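PDB 4XRF: transcriptional regulator, MarR family from Bacillus cereus, which probably binds DNA through a winged helix-turn-helix domain and regulates transcription. Local coordinates for residues 22-25 and 26-30; 103-106 and 107-110; 119-122 and 123-127; 131-134 and 135-139. All coordinates share one frame; numbering follows the deposited sequence. Where two conformers were deposited one is given.

Contact 1 of 4, residues 22-25 and 26-30; sequences LLEQ and MQATG
Gln27 lies back over the carbonyl of Leu23, one turn earlier in the same helix, and nearly all of its length is in touch with that turn. Gln27 CB sits 3.4 Å from Glu24 O. Gln27 CG, turned anti to the carbonyl carbon of its own residue (chi1 -66°), comes to 3.1 Å from Leu23 O and has a loose touch with CD1 of Leu23. The chain runs on extended, so that the amide carbon still lies near Leu23 O and the amide oxygen of Gln27, OE1, ends 3.7 Å from Glu24 CA. Beside it, the chain of Glu24 bends at chi2 and brings OE2 alongside the methyl group of Ala28, while the same oxygen has a long, weak ion pair with Arg70 of the second subunit. These residues form the last turns of helix 4-29, which in MarR-family proteins belongs to the helical part beside the winged helix-turn-helix lobe, and Gly30, with positive phi, is where the chain leaves the helix. At that end Thr29 folds its hydroxyl back: Thr29 OG1 donates to Gln25 O at 2.7 Å, arriving from above the carbonyl plane, 41° out of it, and Thr29 N adds only a weak bond to the same oxygen. Chi1 of 65° places OG1 between the backbone N and carbonyl carbon, over the preceding turn. Gln25 runs outward, and its OE1 accepts a hydrogen bond from the backbone of Asn109. Met26 packs on Met26 of the second subunit, and Gln27 O receives Gln74 and Gln35 side-chain amides of that chain.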
ATOM      1  N   LEU A  22       6.042   9.389   1.299  1.00 39.28           N
ATOM      2  CA  LEU A  22       4.916  10.061   0.667  1.00 39.03           C
ATOM      3  C   LEU A  22       3.719  10.078   1.604  1.00 37.68           C
ATOM      4  O   LEU A  22       2.919  11.010   1.572  1.00 37.03           O
ATOM      5  CB  LEU A  22       4.556   9.404  -0.680  1.00 41.12           C
ATOM      6  CG  LEU A  22       5.124   9.949  -2.002  1.00 42.90           C
ATOM      7  CD1 LEU A  22       6.164  11.048  -1.845  1.00 43.51           C
ATOM      8  CD2 LEU A  22       5.687   8.820  -2.850  1.00 45.19           C
ATOM      9  N   LEU A  23       3.593   9.055   2.443  1.00 36.70           N
ATOM     10  CA  LEU A  23       2.535   9.068   3.455  1.00 36.29           C
ATOM     11  C   LEU A  23       2.800  10.182   4.479  1.00 35.70           C
ATOM     12  O   LEU A  23       1.875  10.880   4.892  1.00 35.14           O
ATOM     13  CB  LEU A  23       2.367   7.702   4.131  1.00 37.71           C
ATOM     14  CG  LEU A  23       1.397   7.604   5.325  1.00 39.13           C
ATOM     15  CD1 LEU A  23      -0.029   8.038   4.966  1.00 39.28           C
ATOM     16  CD2 LEU A  23       1.406   6.198   5.913  1.00 40.31           C
ATOM     17  N   GLU A  24       4.063  10.357   4.865  1.00 35.09           N
ATOM     18  CA  GLU A  24       4.448  11.472   5.735  1.00 35.56           C
ATOM     19  C   GLU A  24       4.058  12.800   5.082  1.00 34.65           C
ATOM     20  O   GLU A  24       3.490  13.682   5.721  1.00 34.26           O
ATOM     21  CB  GLU A  24       5.953  11.439   6.023  1.00 36.74           C
ATOM     22  CG  GLU A  24       6.415  12.394   7.132  1.00 39.22           C
ATOM     23  CD  GLU A  24       6.575  13.841   6.656  1.00 40.06           C
ATOM     24  OE1 GLU A  24       6.626  14.085   5.429  1.00 39.75           O
ATOM     25  OE2 GLU A  24       6.654  14.750   7.513  1.00 42.41           O
ATOM     26  N   GLN A  25       4.372  12.935   3.799  1.00 33.74           N
ATOM     27  CA  GLN A  25       4.095  14.171   3.094  1.00 34.01           C
ATOM     28  C   GLN A  25       2.587  14.459   3.013  1.00 32.83           C
ATOM     29  O   GLN A  25       2.165  15.599   3.221  1.00 32.81           O
ATOM     30  CB  GLN A  25       4.756  14.161   1.712  1.00 35.52           C
ATOM     31  CG  GLN A  25       4.647  15.484   0.971  1.00 37.40           C
ATOM     32  CD  GLN A  25       5.698  15.599  -0.113  1.00 38.80           C
ATOM     33  OE1 GLN A  25       6.862  15.935   0.149  1.00 39.43           O
ATOM     34  NE2 GLN A  25       5.294  15.305  -1.336  1.00 38.47           N
ATOM     35  N   MET A  26       1.810  13.415   2.756  0.50 32.09           N
ATOM     36  CA  MET A  26       0.361  13.494   2.772  0.50 32.04           C
ATOM     37  C   MET A  26      -0.188  13.921   4.150  0.50 32.58           C
ATOM     38  O   MET A  26      -1.141  14.701   4.217  0.50 32.62           O
ATOM     39  CB  MET A  26      -0.234  12.164   2.276  0.50 32.19           C
ATOM     40  CG  MET A  26      -0.088  11.956   0.763  0.50 31.81           C
ATOM     41  SD  MET A  26      -0.643  10.359   0.093  0.50 32.49           S
ATOM     42  CE  MET A  26      -2.010   9.971   1.181  0.50 32.99           C
ATOM     43  N   GLN A  27       0.437  13.434   5.231  1.00 32.53           N
ATOM     44  CA  GLN A  27       0.089  13.787   6.600  1.00 33.50           C
ATOM     45  C   GLN A  27       0.480  15.223   6.906  1.00 33.08           C
ATOM     46  O   GLN A  27      -0.231  15.914   7.634  1.00 33.33           O
ATOM     47  CB  GLN A  27       0.801  12.866   7.616  1.00 35.07           C
ATOM     48  CG  GLN A  27       0.329  11.425   7.534  1.00 37.25           C
ATOM     49  CD  GLN A  27       1.087  10.498   8.453  1.00 39.86           C
ATOM     50  OE1 GLN A  27       2.316  10.584   8.584  1.00 41.36           O
ATOM     51  NE2 GLN A  27       0.355   9.612   9.119  1.00 41.41           N
ATOM     52  N   ALA A  28       1.604  15.663   6.339  1.00 31.90           N
ATOM     53  CA  ALA A  28       2.127  16.982   6.662  1.00 32.36           C
ATOM     54  C   ALA A  28       1.493  18.111   5.834  1.00 31.97           C
ATOM     55  O   ALA A  28       1.510  19.267   6.256  1.00 32.72           O
ATOM     56  CB  ALA A  28       3.658  17.000   6.562  1.00 32.39           C
ATOM     57  N   THR A  29       0.918  17.774   4.680  1.00 30.69           N
ATOM     58  CA  THR A  29       0.458  18.794   3.739  1.00 30.45           C
ATOM     59  C   THR A  29      -1.028  18.686   3.382  1.00 30.14           C
ATOM     60  O   THR A  29      -1.600  19.646   2.887  1.00 30.45           O
ATOM     61  CB  THR A  29       1.280  18.788   2.423  1.00 29.90           C
ATOM     62  OG1 THR A  29       1.070  17.550   1.732  1.00 29.03           O
ATOM     63  CG2 THR A  29       2.771  18.959   2.714  1.00 30.20           C
ATOM     64  N   GLY A  30      -1.637  17.522   3.623  1.00 29.88           N
ATOM     65  CA  GLY A  30      -3.022  17.233   3.212  1.00 29.79           C
ATOM     66  C   GLY A  30      -3.222  17.007   1.716  1.00 29.20           C
ATOM     67  O   GLY A  30      -4.350  17.076   1.218  1.00 28.97           O
TER

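Contact 2 of 4, residues 103-106 and 107-110; sequences EAMT and ARNE
Glu103 O is gripped by two firm donors at the end of helix 95-106. Ala107 N reaches Glu103 O at 3.0 Å, lying in the carbonyl plane, and Thr106 OG1 donates to the same Glu103 O at 2.8 Å, tilted 17° from that plane. The threonine can do this because chi1 of 70° turns the hydroxyl back along the helix. A further bond from Ala107 N to Ala104 O is weak, and Ala107 is the first residue to leave helical geometry. The methyl group of Ala107 stays close to the same carbonyl, its CB 3.6 Å from Glu103 O.

Arg108 then turns its aliphatic part back over the helix end: Arg108 CG comes to 3.4 Å from Met105 O, and the chain, bent at chi3, runs side by side with that of Met105, the two pointing the same way; how closely their ends approach is doubtful in the model. The charged end has its partner elsewhere, in a salt bridge from NH1 to Asp5 of the third subunit. Ala104 and Ala107 rest on Thr29 of helix 4-29. A water donates to both Thr106 O and Arg108 O, 2.8 Å from each, and so ties the last helical carbonyl to the loop that leads to helix 110-116. The main-chain oxygens at this helix end are thus met by a hydroxyl and a water as well as by amides, and the arginine carries its charge to Asp5 of the third subunit.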
ATOM      1  N   GLU A 103       2.215  26.574   2.170  1.00 50.01           N
ATOM      2  CA  GLU A 103       2.434  25.736   3.343  1.00 50.85           C
ATOM      3  C   GLU A 103       3.047  24.377   2.957  1.00 48.61           C
ATOM      4  O   GLU A 103       4.031  23.950   3.553  1.00 47.89           O
ATOM      5  CB  GLU A 103       1.113  25.566   4.095  1.00 54.22           C
ATOM      6  CG  GLU A 103       1.105  24.503   5.188  1.00 59.46           C
ATOM      7  CD  GLU A 103      -0.318  24.134   5.583  1.00 63.33           C
ATOM      8  OE1 GLU A 103      -0.911  24.873   6.407  1.00 66.18           O
ATOM      9  OE2 GLU A 103      -0.847  23.119   5.058  1.00 63.16           O
ATOM     10  N   ALA A 104       2.480  23.725   1.943  1.00 46.34           N
ATOM     11  CA  ALA A 104       3.014  22.462   1.424  1.00 45.78           C
ATOM     12  C   ALA A 104       4.477  22.546   0.960  1.00 46.81           C
ATOM     13  O   ALA A 104       5.252  21.607   1.156  1.00 45.89           O
ATOM     14  CB  ALA A 104       2.134  21.930   0.298  1.00 42.79           C
ATOM     15  N   MET A 105       4.821  23.654   0.315  1.00 48.82           N
ATOM     16  CA  MET A 105       6.195  23.986  -0.047  1.00 53.17           C
ATOM     17  C   MET A 105       7.149  23.792   1.137  1.00 53.46           C
ATOM     18  O   MET A 105       8.149  23.082   1.031  1.00 52.77           O
ATOM     19  CB  MET A 105       6.240  25.453  -0.464  1.00 57.51           C
ATOM     20  CG  MET A 105       7.209  25.803  -1.564  1.00 63.01           C
ATOM     21  SD  MET A 105       6.422  25.496  -3.148  1.00 67.37           S
ATOM     22  CE  MET A 105       7.289  24.007  -3.623  1.00 63.42           C
ATOM     23  N   THR A 106       6.819  24.426   2.261  1.00 53.69           N
ATOM     24  CA  THR A 106       7.682  24.442   3.433  1.00 55.49           C
ATOM     25  C   THR A 106       7.668  23.104   4.179  1.00 55.13           C
ATOM     26  O   THR A 106       8.658  22.734   4.798  1.00 55.11           O
ATOM     27  CB  THR A 106       7.310  25.585   4.411  1.00 57.64           C
ATOM     28  OG1 THR A 106       6.051  25.296   5.035  1.00 57.76           O
ATOM     29  CG2 THR A 106       7.222  26.937   3.687  1.00 57.51           C
ATOM     30  N   ALA A 107       6.551  22.380   4.108  1.00 54.25           N
ATOM     31  CA  ALA A 107       6.401  21.129   4.853  1.00 54.14           C
ATOM     32  C   ALA A 107       6.714  19.874   4.021  1.00 53.71           C
ATOM     33  O   ALA A 107       6.322  18.761   4.386  1.00 53.51           O
ATOM     34  CB  ALA A 107       5.010  21.048   5.473  1.00 53.42           C
ATOM     35  N   ARG A 108       7.438  20.047   2.917  1.00 54.21           N
ATOM     36  CA  ARG A 108       7.794  18.921   2.042  1.00 53.92           C
ATOM     37  C   ARG A 108       8.702  17.920   2.757  1.00 52.86           C
ATOM     38  O   ARG A 108       9.512  18.309   3.595  1.00 52.43           O
ATOM     39  CB  ARG A 108       8.476  19.412   0.758  1.00 56.30           C
ATOM     40  CG  ARG A 108       9.811  20.119   0.971  1.00 59.97           C
ATOM     41  CD  ARG A 108      10.542  20.353  -0.342  1.00 63.10           C
ATOM     42  NE  ARG A 108       9.784  21.179  -1.292  1.00 64.74           N
ATOM     43  CZ  ARG A 108       9.127  20.710  -2.352  1.00 65.71           C
ATOM     44  NH1 ARG A 108       9.111  19.407  -2.618  1.00 65.86           N
ATOM     45  NH2 ARG A 108       8.481  21.544  -3.155  1.00 65.23           N
ATOM     46  N   ASN A 109       8.560  16.639   2.416  1.00 51.24           N
ATOM     47  CA  ASN A 109       9.380  15.592   3.021  1.00 51.92           C
ATOM     48  C   ASN A 109      10.864  15.799   2.682  1.00 52.07           C
ATOM     49  O   ASN A 109      11.236  15.885   1.506  1.00 49.95           O
ATOM     50  CB  ASN A 109       8.890  14.192   2.619  1.00 50.39           C
ATOM     51  CG  ASN A 109       9.707  13.089   3.264  1.00 51.89           C
ATOM     52  OD1 ASN A 109       9.305  12.506   4.277  1.00 53.14           O
ATOM     53  ND2 ASN A 109      10.884  12.825   2.710  1.00 49.98           N
ATOM     54  N   GLU A 110      11.689  15.895   3.723  1.00 52.24           N
ATOM     55  CA  GLU A 110      13.111  16.237   3.578  1.00 54.24           C
ATOM     56  C   GLU A 110      13.997  15.073   3.137  1.00 52.52           C
ATOM     57  O   GLU A 110      15.065  15.289   2.559  1.00 51.86           O
ATOM     58  CB  GLU A 110      13.668  16.876   4.869  1.00 58.28           C
ATOM     59  CG  GLU A 110      13.241  18.329   5.076  1.00 62.96           C
ATOM     60  CD  GLU A 110      13.830  19.287   4.040  1.00 65.99           C
ATOM     61  OE1 GLU A 110      15.059  19.529   4.085  1.00 70.27           O
ATOM     62  OE2 GLU A 110      13.066  19.809   3.190  1.00 65.67           O
TER
HETATM   63  O   HOH W   1      10.015  20.315   5.448  1.00 54.61           O

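Contact 3 of 4, residues 119-122 and 123-127; sequences LELQ and EREDL
With CG turned anti to its own carbonyl carbon (chi1 -68°) and the rest of the chain extended, Glu123 reaches back to Glu120, while Arg124 leaves its backbone in the same sense but bends at chi3 to bring the edge of its guanidinium to Leu119 O. Glu120 N donates to Glu123 OE1 at 3.0 Å, meeting the carboxylate oxygen on its anti side, 18° out of the carboxylate plane. The same oxygen also forms a salt bridge with Lys133 of the third subunit, which probably eases the repulsion between the Glu123 and Glu120 carboxylates, whose OE1 atoms are 4.4 Å apart.

Arg124 holds Leu119 O side-on with two nitrogens, NE at 3.1 Å and NH2 at 3.2 Å. The NH2 lies in the carbonyl plane, whereas NE comes from above it, 45° out. One face of the guanidinium is covered by Leu121 CA, 3.4 Å above the plane and toward its rim. The far nitrogen, NH1, donates to Thr2 O of the third subunit. CD1 of Leu119 comes loosely against CD2 of Leu127, and ordinary main-chain bonds join Glu120, Leu121 and Gln122 to the residues four further on. The return of Glu123 to the amide of Glu120 is the half of a capping box in which the N3 side chain accepts from the N-cap amide; here it stands at the start of helix 121-139, with Arg124 fastening the entering chain to the first turn.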
ATOM      1  N   LEU A 119      21.033  13.645  -7.326  1.00 48.81           N
ATOM      2  CA  LEU A 119      20.955  13.538  -8.782  1.00 49.11           C
ATOM      3  C   LEU A 119      21.224  14.901  -9.388  1.00 50.86           C
ATOM      4  O   LEU A 119      20.632  15.900  -8.959  1.00 51.57           O
ATOM      5  CB  LEU A 119      19.580  13.040  -9.251  1.00 47.06           C
ATOM      6  CG  LEU A 119      19.004  11.695  -8.788  1.00 45.91           C
ATOM      7  CD1 LEU A 119      17.623  11.506  -9.388  1.00 44.02           C
ATOM      8  CD2 LEU A 119      19.903  10.519  -9.142  1.00 45.79           C
ATOM      9  N   GLU A 120      22.112  14.937 -10.381  1.00 52.27           N
ATOM     10  CA  GLU A 120      22.289  16.103 -11.254  1.00 54.03           C
ATOM     11  C   GLU A 120      20.953  16.596 -11.796  1.00 51.97           C
ATOM     12  O   GLU A 120      20.043  15.794 -12.007  1.00 49.75           O
ATOM     13  CB  GLU A 120      23.146  15.723 -12.450  1.00 56.26           C
ATOM     14  CG  GLU A 120      24.589  16.172 -12.364  1.00 62.83           C
ATOM     15  CD  GLU A 120      25.456  15.427 -13.354  1.00 65.60           C
ATOM     16  OE1 GLU A 120      24.886  14.849 -14.309  1.00 66.02           O
ATOM     17  OE2 GLU A 120      26.693  15.403 -13.167  1.00 68.49           O
ATOM     18  N   LEU A 121      20.858  17.904 -12.034  1.00 52.65           N
ATOM     19  CA  LEU A 121      19.714  18.512 -12.711  1.00 52.11           C
ATOM     20  C   LEU A 121      19.385  17.778 -14.013  1.00 51.58           C
ATOM     21  O   LEU A 121      18.225  17.443 -14.258  1.00 49.78           O
ATOM     22  CB  LEU A 121      19.949  20.006 -12.961  1.00 53.60           C
ATOM     23  CG  LEU A 121      18.897  20.793 -13.755  1.00 53.55           C
ATOM     24  CD1 LEU A 121      17.556  20.863 -13.048  1.00 51.69           C
ATOM     25  CD2 LEU A 121      19.405  22.196 -14.037  1.00 56.32           C
ATOM     26  N   GLN A 122      20.414  17.496 -14.812  1.00 53.00           N
ATOM     27  CA  GLN A 122      20.257  16.733 -16.053  1.00 53.39           C
ATOM     28  C   GLN A 122      19.730  15.295 -15.843  1.00 51.15           C
ATOM     29  O   GLN A 122      18.975  14.788 -16.666  1.00 50.05           O
ATOM     30  CB  GLN A 122      21.543  16.771 -16.909  1.00 56.33           C
ATOM     31  CG  GLN A 122      22.853  16.455 -16.176  1.00 59.11           C
ATOM     32  CD  GLN A 122      23.630  17.683 -15.676  1.00 61.26           C
ATOM     33  OE1 GLN A 122      23.073  18.594 -15.053  1.00 61.20           O
ATOM     34  NE2 GLN A 122      24.937  17.687 -15.929  1.00 62.90           N
ATOM     35  N   GLU A 123      20.109  14.650 -14.743  1.00 50.21           N
ATOM     36  CA  GLU A 123      19.577  13.320 -14.407  1.00 48.58           C
ATOM     37  C   GLU A 123      18.109  13.374 -13.983  1.00 45.88           C
ATOM     38  O   GLU A 123      17.355  12.472 -14.297  1.00 44.15           O
ATOM     39  CB  GLU A 123      20.414  12.633 -13.317  1.00 50.03           C
ATOM     40  CG  GLU A 123      21.812  12.230 -13.768  1.00 53.16           C
ATOM     41  CD  GLU A 123      22.670  11.688 -12.636  1.00 55.91           C
ATOM     42  OE1 GLU A 123      22.646  12.254 -11.509  1.00 56.44           O
ATOM     43  OE2 GLU A 123      23.396  10.695 -12.878  1.00 57.65           O
ATOM     44  N   ARG A 124      17.722  14.425 -13.262  1.00 45.50           N
ATOM     45  CA  ARG A 124      16.324  14.666 -12.915  1.00 44.73           C
ATOM     46  C   ARG A 124      15.464  14.897 -14.151  1.00 45.03           C
ATOM     47  O   ARG A 124      14.349  14.372 -14.227  1.00 42.76           O
ATOM     48  CB  ARG A 124      16.187  15.833 -11.946  1.00 45.51           C
ATOM     49  CG  ARG A 124      16.418  15.432 -10.499  1.00 45.88           C
ATOM     50  CD  ARG A 124      16.471  16.649  -9.607  1.00 47.43           C
ATOM     51  NE  ARG A 124      17.823  17.177  -9.499  1.00 50.48           N
ATOM     52  CZ  ARG A 124      18.110  18.440  -9.212  1.00 51.86           C
ATOM     53  NH1 ARG A 124      17.146  19.327  -9.015  1.00 51.74           N
ATOM     54  NH2 ARG A 124      19.368  18.820  -9.139  1.00 54.81           N
ATOM     55  N   GLU A 125      15.998  15.653 -15.116  1.00 47.35           N
ATOM     56  CA  GLU A 125      15.322  15.881 -16.400  1.00 48.83           C
ATOM     57  C   GLU A 125      15.101  14.557 -17.152  1.00 47.27           C
ATOM     58  O   GLU A 125      14.004  14.321 -17.657  1.00 46.12           O
ATOM     59  CB  GLU A 125      16.076  16.908 -17.272  1.00 53.83           C
ATOM     60  CG  GLU A 125      16.100  18.314 -16.675  1.00 58.19           C
ATOM     61  CD  GLU A 125      16.962  19.334 -17.428  1.00 63.79           C
ATOM     62  OE1 GLU A 125      18.083  19.000 -17.898  1.00 65.85           O
ATOM     63  OE2 GLU A 125      16.516  20.503 -17.525  1.00 65.65           O
ATOM     64  N   ASP A 126      16.128  13.699 -17.191  1.00 46.58           N
ATOM     65  CA  ASP A 126      16.042  12.360 -17.815  1.00 45.59           C
ATOM     66  C   ASP A 126      14.947  11.492 -17.180  1.00 42.69           C
ATOM     67  O   ASP A 126      14.162  10.871 -17.883  1.00 41.89           O
ATOM     68  CB  ASP A 126      17.369  11.593 -17.695  1.00 47.34           C
ATOM     69  CG  ASP A 126      18.495  12.185 -18.542  1.00 51.48           C
ATOM     70  OD1 ASP A 126      18.232  12.692 -19.662  1.00 53.45           O
ATOM     71  OD2 ASP A 126      19.666  12.112 -18.085  1.00 53.84           O
ATOM     72  N   LEU A 127      14.930  11.435 -15.851  1.00 40.55           N
ATOM     73  CA  LEU A 127      13.949  10.649 -15.114  1.00 38.71           C
ATOM     74  C   LEU A 127      12.548  11.188 -15.395  1.00 37.92           C
ATOM     75  O   LEU A 127      11.611  10.426 -15.668  1.00 36.98           O
ATOM     76  CB  LEU A 127      14.257  10.690 -13.606  1.00 37.85           C
ATOM     77  CG  LEU A 127      13.507   9.747 -12.666  1.00 37.18           C
ATOM     78  CD1 LEU A 127      13.786   8.289 -13.008  1.00 37.18           C
ATOM     79  CD2 LEU A 127      13.874  10.028 -11.211  1.00 36.60           C
TER

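Contact 4 of 4, residues 131-134 and 135-139; sequences FEKL and ETIIC. With ISQ (isoquinoline), chain E.
Four regular main-chain bonds run from Glu135, Thr136, Ile137 and Ile138 back to Phe131, Glu132, Lys133 and Leu134, the first of them 2.8 Å long from Glu135 N to Phe131 O. Thr136 adds a second grip on Glu132 O: Thr136 OG1, anti to its carbonyl carbon (chi1 -62°), donates at 2.9 Å and comes from the opposite face of the carbonyl plane to Thr136 N. Ile137 lies along Lys133, its CD1 3.5 Å from Lys133 O and with a looser touch on the lysine CG, while the lysine NZ goes on to a salt bridge with Glu123 of the third subunit.

Phe131 and Leu134 turn to isoquinoline. Phe131 approaches it with CE1 and CZ, CE1 being 3.5 Å from C5 of the ligand; Leu134 CD1 adds a looser touch at 4.0 Å from C4. Both residues belong to the isoquinoline pocket, whose other members are at positions Gln8 and Ala11. Within the fold, this part of helix 121-139 packs Glu132, Glu135 and Thr136 against Tyr58 in the loop after helix 50-57, and Phe131 against Ala11 in helix 4-29 of the third subunit.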
ATOM      1  N   PHE A 131       9.475   9.176 -17.049  1.00 35.65           N
ATOM      2  CA  PHE A 131       8.215   9.043 -16.321  1.00 35.41           C
ATOM      3  C   PHE A 131       7.035   9.598 -17.127  1.00 36.01           C
ATOM      4  O   PHE A 131       5.945   9.032 -17.109  1.00 35.48           O
ATOM      5  CB  PHE A 131       8.293   9.741 -14.956  1.00 34.17           C
ATOM      6  CG  PHE A 131       8.965   8.931 -13.888  1.00 33.96           C
ATOM      7  CD1 PHE A 131       9.642   7.757 -14.188  1.00 34.06           C
ATOM      8  CD2 PHE A 131       8.952   9.371 -12.571  1.00 33.35           C
ATOM      9  CE1 PHE A 131      10.283   7.029 -13.199  1.00 33.67           C
ATOM     10  CE2 PHE A 131       9.585   8.651 -11.576  1.00 33.24           C
ATOM     11  CZ  PHE A 131      10.249   7.473 -11.885  1.00 33.61           C
ATOM     12  N   GLU A 132       7.253  10.715 -17.810  1.00 37.39           N
ATOM     13  CA  GLU A 132       6.216  11.301 -18.655  1.00 39.25           C
ATOM     14  C   GLU A 132       5.896  10.335 -19.805  1.00 40.26           C
ATOM     15  O   GLU A 132       4.730  10.128 -20.153  1.00 39.85           O
ATOM     16  CB  GLU A 132       6.652  12.674 -19.188  1.00 40.88           C
ATOM     17  CG  GLU A 132       6.636  13.774 -18.131  1.00 41.37           C
ATOM     18  CD  GLU A 132       7.273  15.080 -18.596  1.00 43.73           C
ATOM     19  OE1 GLU A 132       7.919  15.106 -19.662  1.00 45.08           O
ATOM     20  OE2 GLU A 132       7.126  16.098 -17.882  1.00 45.18           O
ATOM     21  N   LYS A 133       6.931   9.713 -20.360  1.00 40.96           N
ATOM     22  CA  LYS A 133       6.706   8.730 -21.413  1.00 42.30           C
ATOM     23  C   LYS A 133       5.935   7.524 -20.861  1.00 41.35           C
ATOM     24  O   LYS A 133       4.949   7.105 -21.467  1.00 41.14           O
ATOM     25  CB  LYS A 133       8.014   8.297 -22.082  1.00 43.64           C
ATOM     26  CG  LYS A 133       7.766   7.729 -23.467  1.00 46.69           C
ATOM     27  CD  LYS A 133       9.024   7.192 -24.132  1.00 47.91           C
ATOM     28  CE  LYS A 133       8.699   6.829 -25.580  1.00 50.02           C
ATOM     29  NZ  LYS A 133       9.734   5.931 -26.155  1.00 50.18           N
ATOM     30  N   LEU A 134       6.376   6.989 -19.716  1.00 40.08           N
ATOM     31  CA  LEU A 134       5.675   5.868 -19.082  1.00 39.96           C
ATOM     32  C   LEU A 134       4.213   6.196 -18.768  1.00 39.85           C
ATOM     33  O   LEU A 134       3.328   5.385 -19.028  1.00 39.38           O
ATOM     34  CB  LEU A 134       6.371   5.402 -17.806  1.00 38.82           C
ATOM     35  CG  LEU A 134       7.367   4.244 -17.915  1.00 39.73           C
ATOM     36  CD1 LEU A 134       7.941   3.980 -16.534  1.00 39.19           C
ATOM     37  CD2 LEU A 134       6.702   2.991 -18.481  1.00 40.72           C
ATOM     38  N   GLU A 135       3.970   7.378 -18.213  1.00 40.09           N
ATOM     39  CA  GLU A 135       2.598   7.825 -17.975  1.00 42.08           C
ATOM     40  C   GLU A 135       1.759   7.860 -19.251  1.00 42.44           C
ATOM     41  O   GLU A 135       0.597   7.430 -19.250  1.00 42.47           O
ATOM     42  CB  GLU A 135       2.550   9.184 -17.271  1.00 42.94           C
ATOM     43  CG  GLU A 135       1.141   9.583 -16.846  1.00 46.12           C
ATOM     44  CD  GLU A 135       0.597   8.731 -15.705  1.00 48.45           C
ATOM     45  OE1 GLU A 135       0.389   7.507 -15.890  1.00 50.91           O
ATOM     46  OE2 GLU A 135       0.365   9.287 -14.614  1.00 48.53           O
ATOM     47  N   THR A 136       2.347   8.372 -20.328  1.00 43.04           N
ATOM     48  CA  THR A 136       1.680   8.430 -21.635  1.00 45.76           C
ATOM     49  C   THR A 136       1.328   7.035 -22.156  1.00 46.47           C
ATOM     50  O   THR A 136       0.249   6.826 -22.731  1.00 46.44           O
ATOM     51  CB  THR A 136       2.549   9.167 -22.681  1.00 47.10           C
ATOM     52  OG1 THR A 136       2.746  10.518 -22.252  1.00 47.69           O
ATOM     53  CG2 THR A 136       1.869   9.200 -24.043  1.00 50.22           C
ATOM     54  N   ILE A 137       2.247   6.093 -21.950  1.00 46.14           N
ATOM     55  CA  ILE A 137       2.061   4.719 -22.409  1.00 47.54           C
ATOM     56  C   ILE A 137       0.915   4.093 -21.621  1.00 46.73           C
ATOM     57  O   ILE A 137       0.041   3.459 -22.193  1.00 47.56           O
ATOM     58  CB  ILE A 137       3.359   3.890 -22.229  1.00 47.61           C
ATOM     59  CG1 ILE A 137       4.435   4.370 -23.218  1.00 48.12           C
ATOM     60  CG2 ILE A 137       3.071   2.403 -22.422  1.00 49.27           C
ATOM     61  CD1 ILE A 137       5.850   3.963 -22.839  1.00 46.43           C
ATOM     62  N   ILE A 138       0.918   4.312 -20.309  1.00 45.37           N
ATOM     63  CA  ILE A 138      -0.096   3.762 -19.413  1.00 46.45           C
ATOM     64  C   ILE A 138      -1.486   4.386 -19.617  1.00 48.67           C
ATOM     65  O   ILE A 138      -2.481   3.668 -19.628  1.00 50.78           O
ATOM     66  CB  ILE A 138       0.332   3.868 -17.928  1.00 44.31           C
ATOM     67  CG1 ILE A 138       1.483   2.903 -17.636  1.00 43.37           C
ATOM     68  CG2 ILE A 138      -0.844   3.545 -17.013  1.00 44.99           C
ATOM     69  CD1 ILE A 138       2.297   3.257 -16.406  1.00 41.34           C
ATOM     70  N   CYS A 139      -1.554   5.704 -19.801  1.00 50.07           N
ATOM     71  CA  CYS A 139      -2.848   6.402 -19.852  1.00 51.98           C
ATOM     72  C   CYS A 139      -3.454   6.530 -21.243  1.00 55.34           C
ATOM     73  O   CYS A 139      -4.611   6.925 -21.373  1.00 56.32           O
ATOM     74  CB  CYS A 139      -2.762   7.779 -19.198  1.00 50.72           C
ATOM     75  SG  CYS A 139      -2.431   7.712 -17.431  1.00 51.89           S
TER
HETATM   76  C1  ISQ E 204       7.489   0.812 -11.021  1.00 50.21           C
HETATM   77  N2  ISQ E 204       8.073   0.077 -11.992  1.00 50.00           N
HETATM   78  C3  ISQ E 204       8.725   0.639 -13.035  1.00 46.88           C
HETATM   79  C4  ISQ E 204       8.824   2.027 -13.185  1.00 49.05           C
HETATM   80  C4A ISQ E 204       8.246   2.847 -12.221  1.00 47.15           C
HETATM   81  C5  ISQ E 204       8.300   4.232 -12.300  1.00 47.60           C
HETATM   82  C6  ISQ E 204       7.699   4.998 -11.297  1.00 47.69           C
HETATM   83  C7  ISQ E 204       7.038   4.402 -10.219  1.00 47.58           C
HETATM   84  C8  ISQ E 204       6.952   3.012 -10.099  1.00 49.92           C
HETATM   85  C8A ISQ E 204       7.543   2.208 -11.075  1.00 49.76           C

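How the contacts relate
Along the chain the contacts come in series: contact 1 at the end of helix 4-29, contact 2 where helix 95-106 gives way to a loop, then contacts 3 and 4 on helix 121-139, their centres about 18 Å apart. Contacts 1 and 2 touch, with centres about 9 Å apart, and both also meet the second subunit. Contact 4 is on the opposite side of the chain's centre from them, about 25 and 26 Å away between centres. All four contacts reach the third subunit, contact 1 through packing of Leu22. The first and last long helices both meet other subunits, consistent with the dimerisation helices of MarR-family proteins, and contact 4 meets bound isoquinoline.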